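Local coordinates for protein PlaB phospholipase (Legionella pneumophila, PDB 6ZTH) that probably hydrolyses phospholipids, as its name implies, and binds NAD(+), at least one molecule of it between two subunits, at residues 165-170 with 382-387; 342-347 with 390-395. One frame throughout, in Å; residues are numbered along the deposited sequence.

Contact 1: 165-170 with 382-387; sequences WLELGS and QRNLNN. With NAD (nicotinamide-adenine-dinucleotide), chain K.
Asn384 and Glu167 carry most of the polar contact between the turn after helix 160-166 and the end of strand 378-383. Two direct hydrogen bonds cross. Asn384 ND2 donates a hydrogen bond to Leu168 O at 2.9 Å; the N-H...O angle of 173° makes the bond nearly straight, and the acceptor lies in the plane of the amide although the donor stands above the carbonyl plane. In the other, Leu385 N reaches Glu167 OE2 at 2.8 Å, approaching from above the carboxylate. With CG anti to the backbone N (chi1 -165°) and an extended chain beyond it, Glu167 carries its carboxylate past the Asn384 amide to Leu385; Gln140 also donates to OE2, giving this oxygen two bonds. A water that accepts from Asn384 ND2 at 3.1 Å also lies beside Glu167 OE1.

Packing adds little: the Leu168 and Gln382 side chains cross at about a right angle, and Leu385 CB rests 3.2 Å from the carboxylate oxygen Glu167 OE2.

Within the segments, Asn384 OD1 accepts from Asn387 N at 2.9 Å, which fixes the amide's rotation and leaves ND2 aimed at Leu168. Ser170 OG caps Ser173 N at the start of helix 171-179.

Arg383 faces the ligand: its side chain leads away from the 165-170 turn, and its NE donates to NAD O3B at 3.1 Å and 168°, with the oxygen in the guanidinium plane. A type II turn from Glu167 to Ser170 thus docks onto an Asx motif at Asn384, immediately beside an NAD(+) site.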
loop_
_atom_site.group_PDB
_atom_site.type_symbol
_atom_site.label_atom_id
_atom_site.label_comp_id
_atom_site.label_asym_id
_atom_site.label_seq_id
_atom_site.Cartn_x
_atom_site.Cartn_y
_atom_site.Cartn_z
ATOM N N TRP D 165 -15.345 8.193 9.374
ATOM C CA TRP D 165 -15.961 8.566 10.637
ATOM C C TRP D 165 -16.805 7.433 11.208
ATOM O O TRP D 165 -16.760 7.168 12.415
ATOM C CB TRP D 165 -16.816 9.822 10.455
ATOM C CG TRP D 165 -16.958 10.563 11.722
ATOM C CD1 TRP D 165 -16.191 11.603 12.153
ATOM C CD2 TRP D 165 -17.910 10.308 12.755
ATOM N NE1 TRP D 165 -16.614 12.020 13.390
ATOM C CE2 TRP D 165 -17.669 11.240 13.782
ATOM C CE3 TRP D 165 -18.949 9.384 12.909
ATOM C CZ2 TRP D 165 -18.427 11.277 14.946
ATOM C CZ3 TRP D 165 -19.700 9.423 14.065
ATOM C CH2 TRP D 165 -19.424 10.354 15.073
ATOM N N LEU D 166 -17.575 6.753 10.355
ATOM C CA LEU D 166 -18.431 5.674 10.826
ATOM C C LEU D 166 -17.643 4.414 11.165
ATOM O O LEU D 166 -18.141 3.579 11.927
ATOM C CB LEU D 166 -19.492 5.347 9.775
ATOM C CG LEU D 166 -20.597 6.382 9.570
ATOM C CD1 LEU D 166 -21.644 5.862 8.589
ATOM C CD2 LEU D 166 -21.244 6.760 10.895
ATOM N N GLU D 167 -16.437 4.259 10.621
ATOM C CA GLU D 167 -15.637 3.076 10.907
ATOM C C GLU D 167 -15.453 2.910 12.410
ATOM O O GLU D 167 -15.123 3.866 13.119
ATOM C CB GLU D 167 -14.275 3.177 10.222
ATOM C CG GLU D 167 -13.531 1.854 10.153
ATOM C CD GLU D 167 -12.202 1.961 9.437
ATOM O OE1 GLU D 167 -11.761 3.097 9.163
ATOM O OE2 GLU D 167 -11.598 0.907 9.149
ATOM N N LEU D 168 -15.674 1.691 12.895
ATOM C CA LEU D 168 -15.522 1.415 14.316
ATOM C C LEU D 168 -14.117 1.787 14.775
ATOM O O LEU D 168 -13.127 1.470 14.107
ATOM C CB LEU D 168 -15.806 -0.058 14.604
ATOM C CG LEU D 168 -17.174 -0.577 14.156
ATOM C CD1 LEU D 168 -17.324 -2.053 14.487
ATOM C CD2 LEU D 168 -18.299 0.226 14.790
ATOM N N GLY D 169 -14.037 2.480 15.906
ATOM C CA GLY D 169 -12.753 2.850 16.465
ATOM C C GLY D 169 -11.996 3.888 15.672
ATOM O O GLY D 169 -10.762 3.920 15.727
ATOM N N SER D 170 -12.695 4.739 14.928
ATOM C CA SER D 170 -12.027 5.820 14.218
ATOM C C SER D 170 -11.598 6.901 15.202
ATOM O O SER D 170 -12.306 7.201 16.168
ATOM C CB SER D 170 -12.948 6.412 13.155
ATOM O OG SER D 170 -13.859 7.333 13.727
ATOM N N GLN D 382 -12.802 -6.114 15.244
ATOM C CA GLN D 382 -12.423 -5.326 14.084
ATOM C C GLN D 382 -11.285 -4.391 14.462
ATOM O O GLN D 382 -11.289 -3.796 15.543
ATOM C CB GLN D 382 -13.609 -4.520 13.540
ATOM C CG GLN D 382 -13.663 -4.462 12.019
ATOM C CD GLN D 382 -14.847 -3.667 11.501
ATOM O OE1 GLN D 382 -15.695 -4.194 10.781
ATOM N NE2 GLN D 382 -14.909 -2.391 11.864
ATOM N N ARG D 383 -10.311 -4.277 13.564
ATOM C CA ARG D 383 -9.189 -3.357 13.707
ATOM C C ARG D 383 -9.387 -2.218 12.715
ATOM O O ARG D 383 -9.544 -2.459 11.513
ATOM C CB ARG D 383 -7.860 -4.072 13.462
ATOM C CG ARG D 383 -6.626 -3.203 13.675
ATOM C CD ARG D 383 -5.413 -3.737 12.914
ATOM N NE ARG D 383 -4.707 -4.804 13.624
ATOM C CZ ARG D 383 -4.048 -4.644 14.769
ATOM N NH1 ARG D 383 -4.005 -3.455 15.353
ATOM N NH2 ARG D 383 -3.432 -5.674 15.333
ATOM N N ASN D 384 -9.391 -0.986 13.220
ATOM C CA ASN D 384 -9.600 0.168 12.355
ATOM C C ASN D 384 -8.544 0.201 11.257
ATOM O O ASN D 384 -7.370 -0.104 11.490
ATOM C CB ASN D 384 -9.562 1.459 13.171
ATOM C CG ASN D 384 -9.996 2.670 12.367
ATOM O OD1 ASN D 384 -9.202 3.256 11.630
ATOM N ND2 ASN D 384 -11.260 3.050 12.504
ATOM N N LEU D 385 -8.971 0.574 10.049
ATOM C CA LEU D 385 -8.068 0.541 8.902
ATOM C C LEU D 385 -7.071 1.694 8.951
ATOM O O LEU D 385 -5.870 1.499 8.727
ATOM C CB LEU D 385 -8.872 0.583 7.602
ATOM C CG LEU D 385 -9.547 -0.711 7.146
ATOM C CD1 LEU D 385 -10.136 -0.533 5.750
ATOM C CD2 LEU D 385 -8.587 -1.890 7.165
ATOM N N ASN D 386 -7.549 2.906 9.242
ATOM C CA ASN D 386 -6.672 4.071 9.216
ATOM C C ASN D 386 -5.812 4.176 10.469
ATOM O O ASN D 386 -4.693 4.696 10.401
ATOM C CB ASN D 386 -7.499 5.345 9.035
ATOM C CG ASN D 386 -7.992 5.520 7.612
ATOM O OD1 ASN D 386 -7.311 5.144 6.656
ATOM N ND2 ASN D 386 -9.182 6.089 7.463
ATOM N N ASN D 387 -6.305 3.699 11.609
ATOM C CA ASN D 387 -5.529 3.658 12.847
ATOM C C ASN D 387 -5.455 2.201 13.294
ATOM O O ASN D 387 -6.382 1.689 13.931
ATOM C CB ASN D 387 -6.145 4.543 13.925
ATOM C CG ASN D 387 -5.280 4.625 15.171
ATOM O OD1 ASN D 387 -4.415 3.780 15.397
ATOM N ND2 ASN D 387 -5.510 5.648 15.985
HETATM P PA NAD K . -9.281 -10.267 11.902
HETATM O O1A NAD K . -10.465 -9.602 11.265
HETATM O O2A NAD K . -9.759 -11.263 12.938
HETATM O O5B NAD K . -8.344 -9.130 12.616
HETATM C C5B NAD K . -7.833 -8.079 11.811
HETATM C C4B NAD K . -6.554 -7.462 12.522
HETATM O O4B NAD K . -6.922 -7.164 14.008
HETATM C C3B NAD K . -5.604 -8.299 12.541
HETATM O O3B NAD K . -4.331 -7.607 12.309
HETATM C C2B NAD K . -5.601 -8.973 14.063
HETATM O O2B NAD K . -4.279 -9.502 14.392
HETATM C C1B NAD K . -5.903 -7.981 14.827
HETATM N N9A NAD K . -6.460 -8.445 16.149
HETATM C C8A NAD K . -7.607 -9.128 16.207
HETATM N N7A NAD K . -7.846 -9.412 17.502
HETATM C C5A NAD K . -6.844 -8.891 18.237
HETATM C C6A NAD K . -6.581 -8.874 19.601
HETATM N N6A NAD K . -7.329 -9.440 20.743
HETATM N N1A NAD K . -5.494 -8.270 20.050
HETATM C C2A NAD K . -4.638 -7.667 19.185
HETATM N N3A NAD K . -4.887 -7.678 17.849
HETATM C C4A NAD K . -5.991 -8.294 17.393
HETATM O O3 NAD K . -8.397 -11.056 10.737
HETATM P PN NAD K . -7.010 -11.883 11.041
HETATM O O1N NAD K . -6.936 -12.214 12.511
HETATM O O2N NAD K . -5.810 -11.029 10.658
HETATM O O5D NAD K . -6.998 -13.283 10.143
HETATM C C5D NAD K . -6.828 -13.193 8.741
HETATM C C4D NAD K . -7.895 -14.014 8.034
HETATM O O4D NAD K . -8.013 -15.183 8.604
HETATM C C3D NAD K . -9.371 -13.267 8.146
HETATM O O3D NAD K . -10.175 -13.589 6.935
HETATM C C2D NAD K . -9.913 -13.746 9.153
HETATM O O2D NAD K . -11.421 -13.656 9.060
HETATM C C1D NAD K . -9.436 -15.267 9.107
HETATM N N1N NAD K . -9.473 -15.849 10.310
HETATM C C2N NAD K . -8.400 -15.777 11.141
HETATM C C3N NAD K . -8.443 -16.401 12.395
HETATM C C7N NAD K . -7.209 -16.323 13.351
HETATM O O7N NAD K . -6.879 -17.273 13.963
HETATM N N7N NAD K . -6.454 -15.064 13.488
HETATM C C4N NAD K . -9.567 -17.076 12.782
HETATM C C5N NAD K . -10.641 -17.145 11.949
HETATM C C6N NAD K . -10.593 -16.524 10.694
HETATM O O HOH W 1 -11.205 5.213 10.287
#

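Contact 2: 342-347 with 390-395. With NAD (nicotinamide-adenine-dinucleotide), chain K.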
loop_
_atom_site.group_PDB
_atom_site.type_symbol
_atom_site.label_atom_id
_atom_site.label_comp_id
_atom_site.label_asym_id
_atom_site.label_seq_id
_atom_site.Cartn_x
_atom_site.Cartn_y
_atom_site.Cartn_z
HETATM N N MSE D 342 -19.943 -3.365 23.725
HETATM C CA MSE D 342 -18.862 -3.009 22.817
HETATM C C MSE D 342 -17.676 -2.426 23.580
HETATM O O MSE D 342 -17.832 -1.485 24.355
HETATM C CB MSE D 342 -19.361 -2.002 21.779
HETATM C CG MSE D 342 -18.371 -1.701 20.671
HETATM SE SE MSE D 342 -18.869 -2.556 18.998
HETATM C CE MSE D 342 -19.779 -1.066 18.136
ATOM N N ILE D 343 -16.489 -2.989 23.364
ATOM C CA ILE D 343 -15.251 -2.454 23.919
ATOM C C ILE D 343 -14.455 -1.838 22.779
ATOM O O ILE D 343 -14.226 -2.485 21.750
ATOM C CB ILE D 343 -14.427 -3.536 24.635
ATOM C CG1 ILE D 343 -15.308 -4.344 25.588
ATOM C CG2 ILE D 343 -13.280 -2.895 25.401
ATOM C CD1 ILE D 343 -14.532 -5.310 26.467
ATOM N N ILE D 344 -14.033 -0.590 22.963
ATOM C CA ILE D 344 -13.252 0.145 21.976
ATOM C C ILE D 344 -11.890 0.420 22.596
ATOM O O ILE D 344 -11.766 1.273 23.484
ATOM C CB ILE D 344 -13.948 1.444 21.546
ATOM C CG1 ILE D 344 -15.194 1.109 20.720
ATOM C CG2 ILE D 344 -12.990 2.327 20.766
ATOM C CD1 ILE D 344 -16.051 2.306 20.357
ATOM N N PHE D 345 -10.870 -0.299 22.130
ATOM C CA PHE D 345 -9.539 -0.227 22.715
ATOM C C PHE D 345 -8.675 0.780 21.968
ATOM O O PHE D 345 -8.518 0.690 20.746
ATOM C CB PHE D 345 -8.864 -1.602 22.685
ATOM C CG PHE D 345 -9.261 -2.500 23.818
ATOM C CD1 PHE D 345 -8.940 -2.176 25.125
ATOM C CD2 PHE D 345 -9.954 -3.672 23.575
ATOM C CE1 PHE D 345 -9.308 -3.001 26.170
ATOM C CE2 PHE D 345 -10.324 -4.501 24.614
ATOM C CZ PHE D 345 -9.999 -4.167 25.913
ATOM N N ARG D 346 -8.119 1.736 22.707
ATOM C CA ARG D 346 -7.070 2.616 22.212
ATOM C C ARG D 346 -5.811 2.357 23.027
ATOM O O ARG D 346 -5.878 2.175 24.247
ATOM C CB ARG D 346 -7.460 4.091 22.311
ATOM C CG ARG D 346 -6.380 5.041 21.805
ATOM C CD ARG D 346 -6.767 6.500 22.006
ATOM N NE ARG D 346 -5.852 7.405 21.314
ATOM C CZ ARG D 346 -4.950 8.182 21.914
ATOM N NH1 ARG D 346 -4.822 8.183 23.235
ATOM N NH2 ARG D 346 -4.171 8.964 21.182
ATOM N N LEU D 347 -4.664 2.344 22.355
ATOM C CA LEU D 347 -3.403 1.985 22.988
ATOM C C LEU D 347 -2.354 3.031 22.654
ATOM O O LEU D 347 -2.002 3.212 21.484
ATOM C CB LEU D 347 -2.952 0.593 22.540
ATOM C CG LEU D 347 -3.858 -0.521 23.071
ATOM C CD1 LEU D 347 -4.955 -0.872 22.073
ATOM C CD2 LEU D 347 -3.034 -1.742 23.436
ATOM N N LYS D 390 -6.381 0.721 16.973
ATOM C CA LYS D 390 -7.725 0.761 17.536
ATOM C C LYS D 390 -8.390 -0.596 17.336
ATOM O O LYS D 390 -8.478 -1.092 16.207
ATOM C CB LYS D 390 -8.550 1.873 16.893
ATOM C CG LYS D 390 -7.999 3.274 17.137
ATOM C CD LYS D 390 -8.099 3.687 18.603
ATOM C CE LYS D 390 -9.526 4.040 18.996
ATOM N NZ LYS D 390 -9.991 5.300 18.356
ATOM N N LEU D 391 -8.858 -1.187 18.432
ATOM C CA LEU D 391 -9.428 -2.528 18.433
ATOM C C LEU D 391 -10.806 -2.467 19.070
ATOM O O LEU D 391 -10.933 -2.095 20.242
ATOM C CB LEU D 391 -8.529 -3.501 19.196
ATOM C CG LEU D 391 -8.203 -4.853 18.565
ATOM C CD1 LEU D 391 -7.801 -4.742 17.109
ATOM C CD2 LEU D 391 -7.094 -5.509 19.381
ATOM N N THR D 392 -11.832 -2.829 18.306
ATOM C CA THR D 392 -13.207 -2.844 18.789
ATOM C C THR D 392 -13.672 -4.289 18.907
ATOM O O THR D 392 -13.725 -5.014 17.907
ATOM C CB THR D 392 -14.131 -2.059 17.857
ATOM O OG1 THR D 392 -13.667 -0.708 17.745
ATOM C CG2 THR D 392 -15.552 -2.061 18.401
ATOM N N TYR D 393 -14.001 -4.701 20.126
ATOM C CA TYR D 393 -14.526 -6.031 20.395
ATOM C C TYR D 393 -16.032 -5.947 20.609
ATOM O O TYR D 393 -16.522 -5.036 21.282
ATOM C CB TYR D 393 -13.858 -6.641 21.628
ATOM C CG TYR D 393 -12.830 -7.707 21.318
ATOM C CD1 TYR D 393 -11.597 -7.376 20.774
ATOM C CD2 TYR D 393 -13.091 -9.046 21.578
ATOM C CE1 TYR D 393 -10.655 -8.350 20.494
ATOM C CE2 TYR D 393 -12.157 -10.024 21.304
ATOM C CZ TYR D 393 -10.942 -9.672 20.760
ATOM O OH TYR D 393 -10.013 -10.650 20.484
ATOM N N PHE D 394 -16.762 -6.897 20.030
ATOM C CA PHE D 394 -18.204 -7.013 20.220
ATOM C C PHE D 394 -18.481 -8.323 20.943
ATOM O O PHE D 394 -18.141 -9.399 20.437
ATOM C CB PHE D 394 -18.949 -6.954 18.886
ATOM C CG PHE D 394 -20.398 -6.573 19.019
ATOM C CD1 PHE D 394 -20.779 -5.468 19.766
ATOM C CD2 PHE D 394 -21.382 -7.319 18.393
ATOM C CE1 PHE D 394 -22.111 -5.120 19.888
ATOM C CE2 PHE D 394 -22.715 -6.974 18.509
ATOM C CZ PHE D 394 -23.079 -5.873 19.258
ATOM N N LEU D 395 -19.103 -8.230 22.117
ATOM C CA LEU D 395 -19.230 -9.354 23.028
ATOM C C LEU D 395 -20.676 -9.522 23.468
ATOM O O LEU D 395 -21.449 -8.562 23.501
ATOM C CB LEU D 395 -18.339 -9.162 24.267
ATOM C CG LEU D 395 -17.014 -8.432 24.041
ATOM C CD1 LEU D 395 -16.455 -7.900 25.350
ATOM C CD2 LEU D 395 -16.010 -9.352 23.374
HETATM P PA NAD K . -9.281 -10.267 11.902
HETATM O O1A NAD K . -10.465 -9.602 11.265
HETATM O O2A NAD K . -9.759 -11.263 12.938
HETATM O O5B NAD K . -8.344 -9.130 12.616
HETATM C C5B NAD K . -7.833 -8.079 11.811
HETATM C C4B NAD K . -6.554 -7.462 12.522
HETATM O O4B NAD K . -6.922 -7.164 14.008
HETATM C C3B NAD K . -5.604 -8.299 12.541
HETATM O O3B NAD K . -4.331 -7.607 12.309
HETATM C C2B NAD K . -5.601 -8.973 14.063
HETATM O O2B NAD K . -4.279 -9.502 14.392
HETATM C C1B NAD K . -5.903 -7.981 14.827
HETATM N N9A NAD K . -6.460 -8.445 16.149
HETATM C C8A NAD K . -7.607 -9.128 16.207
HETATM N N7A NAD K . -7.846 -9.412 17.502
HETATM C C5A NAD K . -6.844 -8.891 18.237
HETATM C C6A NAD K . -6.581 -8.874 19.601
HETATM N N6A NAD K . -7.329 -9.440 20.743
HETATM N N1A NAD K . -5.494 -8.270 20.050
HETATM C C2A NAD K . -4.638 -7.667 19.185
HETATM N N3A NAD K . -4.887 -7.678 17.849
HETATM C C4A NAD K . -5.991 -8.294 17.393
HETATM O O3 NAD K . -8.397 -11.056 10.737
HETATM P PN NAD K . -7.010 -11.883 11.041
HETATM O O1N NAD K . -6.936 -12.214 12.511
HETATM O O2N NAD K . -5.810 -11.029 10.658
HETATM O O5D NAD K . -6.998 -13.283 10.143
HETATM C C5D NAD K . -6.828 -13.193 8.741
HETATM C C4D NAD K . -7.895 -14.014 8.034
HETATM O O4D NAD K . -8.013 -15.183 8.604
HETATM C C3D NAD K . -9.371 -13.267 8.146
HETATM O O3D NAD K . -10.175 -13.589 6.935
HETATM C C2D NAD K . -9.913 -13.746 9.153
HETATM O O2D NAD K . -11.421 -13.656 9.060
HETATM C C1D NAD K . -9.436 -15.267 9.107
HETATM N N1N NAD K . -9.473 -15.849 10.310
HETATM C C2N NAD K . -8.400 -15.777 11.141
HETATM C C3N NAD K . -8.443 -16.401 12.395
HETATM C C7N NAD K . -7.209 -16.323 13.351
HETATM O O7N NAD K . -6.879 -17.273 13.963
HETATM N N7N NAD K . -6.454 -15.064 13.488
HETATM C C4N NAD K . -9.567 -17.076 12.782
HETATM C C5N NAD K . -10.641 -17.145 11.949
HETATM C C6N NAD K . -10.593 -16.524 10.694
#
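The Phe345 ring presents its edge to Leu391 O, 3.8 Å from CD2, and one face carries Ile343 CG2, 3.4 Å above the plane and offset toward the rim. Phe415 meets the same ring edge-to-face. Leu395 CD2 lies in plane at the Tyr393 edge, and the adenine amino group is also at the edge, near the plane: NAD N6A donates to Tyr393 OH at 3.0 Å and 169°. Leu391 CD2 packs against the adenine as well, 3.3 Å from NAD N1A. Met342, present as selenomethionine, places SE 4.7 Å from the Phe394 ring centroid, 58° off the normal, an oblique Met-aromatic contact; its chain bends at both chi2 (105°) and chi3, which brings the selenium beside Thr392 CG2 too.

These side chains project from an antiparallel strand pair in the mixed sheet. Ile343-Tyr393 and Phe345-Leu391 are its hydrogen-bonded pairs, each with two N-H...O bonds; Phe345 N to Leu391 O is short at 2.6 Å. Their side chains share the face bearing NAD, whereas Met342, Ile344, Thr392 and Phe394 occupy the opposite one. Packing is tight where Ile343 CD1 meets Leu395 CD1 at 3.4 Å. At the other end, the aliphatic part of Lys390 crosses Arg346 CB, while the Arg346 guanidinium pairs with Glu456 on strand 451-463.

The centres of contacts 1 and 2 lie 10 Å apart. Along the chain their segments alternate: 165-170, 342-347, 382-387, 390-395. Strands 378-383 and 391-396 are consecutive and adjacent in the mixed sheet, joined by a probable hydrogen bond from Thr392 N to Gln382 O (3.0 Å). A second tie, probably from Lys390 NZ to Gly169 O (3.1 Å), fastens this sheet to the turn after helix 160-166. In sequence that helix comes between strands 123-128 and 191-197 of the six-stranded parallel sheet, so contact 1 joins the two sheet regions. Both contacts touch the same NAD, through Arg383 and Tyr393; Arg381 and Leu360 also bond it, as do Tyr211 and Asn209 of the second subunit.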